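Local coordinates for protein aminoglycoside phosphotransferase (Streptomyces rimosus, PDB 6FUC) that probably transfers a phosphate from ATP to the 3''-hydroxyl of streptomycin, a modification that gives resistance to the antibiotic, at residues E246-R250 with Y251-L255; E145-P149 with D150-E154. All coordinates share one frame; numbering follows the deposited sequence.

Contact 1: E246-R250 with Y251-L255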
loop_
_atom_site.group_PDB
_atom_site.type_symbol
_atom_site.label_atom_id
_atom_site.label_comp_id
_atom_site.label_asym_id
_atom_site.label_seq_id
_atom_site.Cartn_x
_atom_site.Cartn_y
_atom_site.Cartn_z
ATOM N N GLU A 246 3.153 -19.377 10.386
ATOM C CA GLU A 246 4.129 -18.859 11.366
ATOM C C GLU A 246 4.002 -17.320 11.515
ATOM O O GLU A 246 4.102 -16.827 12.661
ATOM C CB GLU A 246 5.525 -19.188 10.946
ATOM C CG GLU A 246 5.786 -20.682 10.900
ATOM C CD GLU A 246 7.207 -21.082 11.062
ATOM O OE1 GLU A 246 8.101 -20.210 11.211
ATOM O OE2 GLU A 246 7.410 -22.315 11.065
ATOM N N PHE A 247 3.730 -16.600 10.421
ATOM C CA PHE A 247 3.475 -15.140 10.532
ATOM C C PHE A 247 2.284 -14.941 11.480
ATOM O O PHE A 247 2.315 -14.117 12.367
ATOM C CB PHE A 247 3.191 -14.584 9.175
ATOM C CG PHE A 247 3.102 -13.094 9.158
ATOM C CD1 PHE A 247 1.984 -12.461 9.622
ATOM C CD2 PHE A 247 4.181 -12.321 8.740
ATOM C CE1 PHE A 247 1.943 -11.022 9.548
ATOM C CE2 PHE A 247 4.135 -10.970 8.709
ATOM C CZ PHE A 247 3.024 -10.315 9.135
ATOM N N ALA A 248 1.207 -15.691 11.247
ATOM C CA ALA A 248 -0.003 -15.505 12.016
ATOM C C ALA A 248 0.193 -15.761 13.505
ATOM O O ALA A 248 -0.357 -15.076 14.374
ATOM C CB ALA A 248 -1.148 -16.349 11.470
ATOM N N ALA A 249 0.975 -16.777 13.790
ATOM C CA ALA A 249 1.303 -17.108 15.170
ATOM C C ALA A 249 2.111 -15.960 15.804
ATOM O O ALA A 249 1.919 -15.623 16.963
ATOM C CB ALA A 249 2.058 -18.429 15.276
ATOM N N ARG A 250 3.059 -15.405 15.068
ATOM C CA ARG A 250 3.857 -14.322 15.614
ATOM C C ARG A 250 3.038 -12.991 15.778
ATOM O O ARG A 250 3.170 -12.307 16.780
ATOM C CB ARG A 250 5.062 -14.043 14.667
ATOM C CG ARG A 250 6.007 -12.953 15.144
ATOM C CD ARG A 250 6.822 -13.372 16.319
ATOM N NE ARG A 250 7.659 -12.278 16.774
ATOM C CZ ARG A 250 8.677 -12.437 17.578
ATOM N NH1 ARG A 250 8.943 -13.620 18.090
ATOM N NH2 ARG A 250 9.350 -11.371 17.948
ATOM N N TYR A 251 2.271 -12.656 14.785
ATOM C CA TYR A 251 1.413 -11.466 14.792
ATOM C C TYR A 251 0.270 -11.640 15.826
ATOM O O TYR A 251 -0.083 -10.659 16.472
ATOM C CB TYR A 251 0.855 -11.277 13.387
ATOM C CG TYR A 251 -0.256 -10.276 13.248
ATOM C CD1 TYR A 251 -1.579 -10.607 13.507
ATOM C CD2 TYR A 251 0.001 -8.964 12.876
ATOM C CE1 TYR A 251 -2.604 -9.693 13.296
ATOM C CE2 TYR A 251 -1.033 -8.056 12.666
ATOM C CZ TYR A 251 -2.319 -8.416 12.929
ATOM O OH TYR A 251 -3.393 -7.574 12.736
ATOM N N GLY A 252 -0.302 -12.803 15.935
ATOM C CA GLY A 252 -1.413 -13.125 16.867
ATOM C C GLY A 252 -2.805 -13.037 16.220
ATOM O O GLY A 252 -3.667 -12.237 16.655
ATOM N N ILE A 253 -3.051 -13.844 15.199
ATOM C CA ILE A 253 -4.358 -13.929 14.575
ATOM C C ILE A 253 -4.529 -15.375 14.097
ATOM O O ILE A 253 -3.562 -16.051 13.760
ATOM C CB ILE A 253 -4.485 -12.895 13.445
ATOM C CG1 ILE A 253 -5.911 -12.651 12.977
ATOM C CG2 ILE A 253 -3.622 -13.316 12.224
ATOM C CD1 ILE A 253 -6.052 -11.478 12.026
ATOM N N ALA A 254 -5.779 -15.810 14.039
ATOM C CA ALA A 254 -6.170 -17.073 13.439
ATOM C C ALA A 254 -6.265 -16.813 11.956
ATOM O O ALA A 254 -6.778 -15.710 11.471
ATOM C CB ALA A 254 -7.516 -17.526 13.948
ATOM N N LEU A 255 -5.724 -17.749 11.194
ATOM C CA LEU A 255 -5.893 -17.643 9.714
ATOM C C LEU A 255 -7.352 -17.885 9.355
ATOM O O LEU A 255 -7.984 -18.781 9.875
ATOM C CB LEU A 255 -5.024 -18.645 8.954
ATOM C CG LEU A 255 -3.544 -18.357 9.119
ATOM C CD1 LEU A 255 -2.769 -19.628 8.812
ATOM C CD2 LEU A 255 -3.127 -17.180 8.246
#

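Contact 2: E145-P149 with D150-E154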
loop_
_atom_site.group_PDB
_atom_site.type_symbol
_atom_site.label_atom_id
_atom_site.label_comp_id
_atom_site.label_asym_id
_atom_site.label_seq_id
_atom_site.Cartn_x
_atom_site.Cartn_y
_atom_site.Cartn_z
ATOM N N GLU A 145 -14.370 0.514 -16.873
ATOM C CA GLU A 145 -13.598 -0.473 -17.600
ATOM C C GLU A 145 -12.106 -0.117 -17.433
ATOM O O GLU A 145 -11.312 -0.190 -18.363
ATOM C CB GLU A 145 -14.068 -0.529 -19.075
ATOM C CG GLU A 145 -15.517 -1.021 -19.233
ATOM C CD GLU A 145 -16.053 -1.122 -20.684
ATOM O OE1 GLU A 145 -15.309 -0.844 -21.665
ATOM O OE2 GLU A 145 -17.241 -1.502 -20.839
ATOM N N ALA A 146 -11.725 0.198 -16.206
ATOM C CA ALA A 146 -10.351 0.673 -15.914
ATOM C C ALA A 146 -9.470 -0.312 -15.167
ATOM O O ALA A 146 -8.399 0.024 -14.744
ATOM C CB ALA A 146 -10.424 2.019 -15.190
ATOM N N VAL A 147 -9.932 -1.546 -14.961
ATOM C CA VAL A 147 -9.134 -2.562 -14.257
ATOM C C VAL A 147 -7.934 -2.937 -15.100
ATOM O O VAL A 147 -8.070 -3.203 -16.294
ATOM C CB VAL A 147 -9.960 -3.788 -13.881
ATOM C CG1 VAL A 147 -9.075 -4.884 -13.273
ATOM C CG2 VAL A 147 -11.074 -3.392 -12.913
ATOM N N ASN A 148 -6.761 -2.959 -14.487
ATOM C CA ASN A 148 -5.565 -3.431 -15.142
ATOM C C ASN A 148 -5.433 -4.909 -14.919
ATOM O O ASN A 148 -5.231 -5.334 -13.780
ATOM C CB ASN A 148 -4.308 -2.759 -14.596
ATOM C CG ASN A 148 -3.060 -3.138 -15.370
ATOM O OD1 ASN A 148 -2.991 -4.192 -15.989
ATOM N ND2 ASN A 148 -2.064 -2.271 -15.338
ATOM N N PRO A 149 -5.620 -5.742 -15.969
ATOM C CA PRO A 149 -5.619 -7.200 -15.716
ATOM C C PRO A 149 -4.284 -7.722 -15.211
ATOM O O PRO A 149 -4.275 -8.778 -14.578
ATOM C CB PRO A 149 -5.970 -7.806 -17.081
ATOM C CG PRO A 149 -5.661 -6.739 -18.047
ATOM C CD PRO A 149 -5.804 -5.426 -17.388
ATOM N N ASP A 150 -3.189 -6.960 -15.372
ATOM C CA ASP A 150 -1.897 -7.418 -14.856
ATOM C C ASP A 150 -1.913 -7.495 -13.303
ATOM O O ASP A 150 -1.070 -8.189 -12.711
ATOM C CB ASP A 150 -0.754 -6.501 -15.303
ATOM C CG ASP A 150 -0.459 -6.585 -16.785
ATOM O OD1 ASP A 150 -0.845 -7.588 -17.428
ATOM O OD2 ASP A 150 0.156 -5.615 -17.277
ATOM N N PHE A 151 -2.814 -6.745 -12.666
ATOM C CA PHE A 151 -2.917 -6.726 -11.176
ATOM C C PHE A 151 -3.699 -7.881 -10.680
ATOM O O PHE A 151 -3.685 -8.130 -9.476
ATOM C CB PHE A 151 -3.558 -5.425 -10.693
ATOM C CG PHE A 151 -2.815 -4.153 -11.064
ATOM C CD1 PHE A 151 -1.532 -4.168 -11.535
ATOM C CD2 PHE A 151 -3.466 -2.922 -10.867
ATOM C CE1 PHE A 151 -0.900 -2.971 -11.867
ATOM C CE2 PHE A 151 -2.875 -1.747 -11.230
ATOM C CZ PHE A 151 -1.574 -1.762 -11.690
ATOM N N LEU A 152 -4.456 -8.543 -11.528
ATOM C CA LEU A 152 -5.307 -9.631 -11.093
ATOM C C LEU A 152 -4.479 -10.889 -10.854
ATOM O O LEU A 152 -3.439 -11.092 -11.494
ATOM C CB LEU A 152 -6.363 -9.900 -12.140
ATOM C CG LEU A 152 -7.424 -8.844 -12.339
ATOM C CD1 LEU A 152 -8.211 -9.111 -13.618
ATOM C CD2 LEU A 152 -8.344 -8.793 -11.134
ATOM N N PRO A 153 -4.976 -11.807 -10.043
ATOM C CA PRO A 153 -4.397 -13.150 -10.003
ATOM C C PRO A 153 -4.354 -13.757 -11.394
ATOM O O PRO A 153 -5.288 -13.558 -12.172
ATOM C CB PRO A 153 -5.396 -13.917 -9.139
ATOM C CG PRO A 153 -6.059 -12.894 -8.342
ATOM C CD PRO A 153 -6.157 -11.679 -9.153
ATOM N N GLU A 154 -3.299 -14.515 -11.667
ATOM C CA GLU A 154 -3.126 -15.060 -13.006
ATOM C C GLU A 154 -4.403 -15.727 -13.568
ATOM O O GLU A 154 -4.743 -15.561 -14.738
ATOM C CB GLU A 154 -1.955 -16.052 -12.983
ATOM C CG GLU A 154 -1.374 -16.298 -14.364
HETATM O O HOH W 1 -1.945 -4.050 -18.455
#

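Contact 1: E246-R250 with Y251-L255
Ala248 meets Gly252, Ile253 and Leu255 where helix 243-251 ends and the chain turns back across its last turn. The carbonyl oxygen of Ala248 takes two backbone N-H groups. Gly252 N lies 2.8 Å from Ala248 O, and Ile253 N lies 3.1 Å from the same Ala248 O. The two donors arrive from opposite faces of the carbonyl plane, so the oxygen is gripped on both sides. One residue earlier, Phe247 O accepts the regular helical bond from Tyr251 N, nearly straight at 173°. Gly252 is the first residue off the helix. Its positive phi (96°) turns the chain so that Ile253 N folds back to Ala248 O.

The tight part gathers round Ala248, whose methyl is buried. Ala248 CB sits 3.3 Å from Ile253 O, 4.0 Å from Ile253 CG2 and 3.9 Å from Leu255 CD2. Beside it, Phe247 crosses Tyr251 obliquely, with Phe247 CE1 4.0 Å from Tyr251 CB. With CG anti to the backbone N (chi1 -172°), the Phe247 ring packs edge-to-face with Trp107 and with Phe226 of helix 219-233, which Leu255 also touches.

The loose side carries Ala249, Arg250 and Gly252, all exposed. Arg250 puts only the base of its side chain near the contact. Its chain then bends at chi2 and leads away from the turn. Arg250 NE forms a salt bridge with Asp112 of helix 100-117, and Tyr251 OH hydrogen-bonds to His118 ND1. The chemistry thus divides in two: backbone bonds and apolar side chains close the helix end, while the polar side-chain ends of Arg250 and Tyr251 tie it to neighbouring segments.

Contact 2: E145-P149 with D150-E154
Asn148 OD1 is held by two donors. Asp150 N reaches Asn148 OD1 at 2.8 Å, and a water donates to Asn148 OD1 at 2.7 Å. The bond to Asp150 closes an Asx turn, which opens a short 3-10 turn in the loop between helices 131-143 and 161-168. Asn148 CG is anti to the backbone N (chi1 -174°), which carries the amide forward over the turn. Asp150 N lies above the plane of the side-chain carbonyl, not on a lone pair. The same water also gives a weak bond to Asp150 OD2, so it bridges the amide and the carboxylate. Pro149, which has no N-H, sits between the two ends of the Asx turn.

Two backbone bonds follow in succession. Phe151 N bonds to Asn148 O at 3.0 Å, and Leu152 N bonds to Pro149 O at 3.1 Å. Each spans three residues, so the two turns overlap. Both donors stand above the carbonyl planes and not on a lone pair.

The apolar side of the turn is formed by Val147, Pro149 and Leu152. Val147 CG1 comes to 4.3 Å from Leu152 CD1, and Pro149 CB lies at the same range from that methyl. Leu152 is buried, and it also touches Leu164 of helix 161-168 and Pro268 and Leu269 near the C terminus. Val147 reaches back to Val141 and Val142, joining the turn to helix 131-143.

The Asn148 side chain crosses one face of the Phe151 ring, with the amide and ring planes 31° apart. Asn148 ND2 lies over the rim at CZ and CE1, 3.7 Å from Phe151 CZ. Asn148 CB makes a CH-pi contact with the same ring, 3.9 Å from the centroid of Phe151 and 14° off its normal.

Contact 2 comes first along the chain and closes a turn in the loop between helices 131-143 and 161-168. Contact 1 follows about ninety residues later and closes the end of helix 243-251, just before helix 257-266. The two are in series and neither nest nor cross. The centres of contact 1 and contact 2 are about 29 Å apart, and the nearest atoms of contact 1 and contact 2 about 17 Å apart. Contact 1 ties its helix end to helices 100-117 and 219-233. Contact 2 joins helices 131-143 and 161-168 to the C-terminal tail. The chain connects them again: after contact 1, helix 257-266 leads to Pro268 and Leu269, which pack against contact 2.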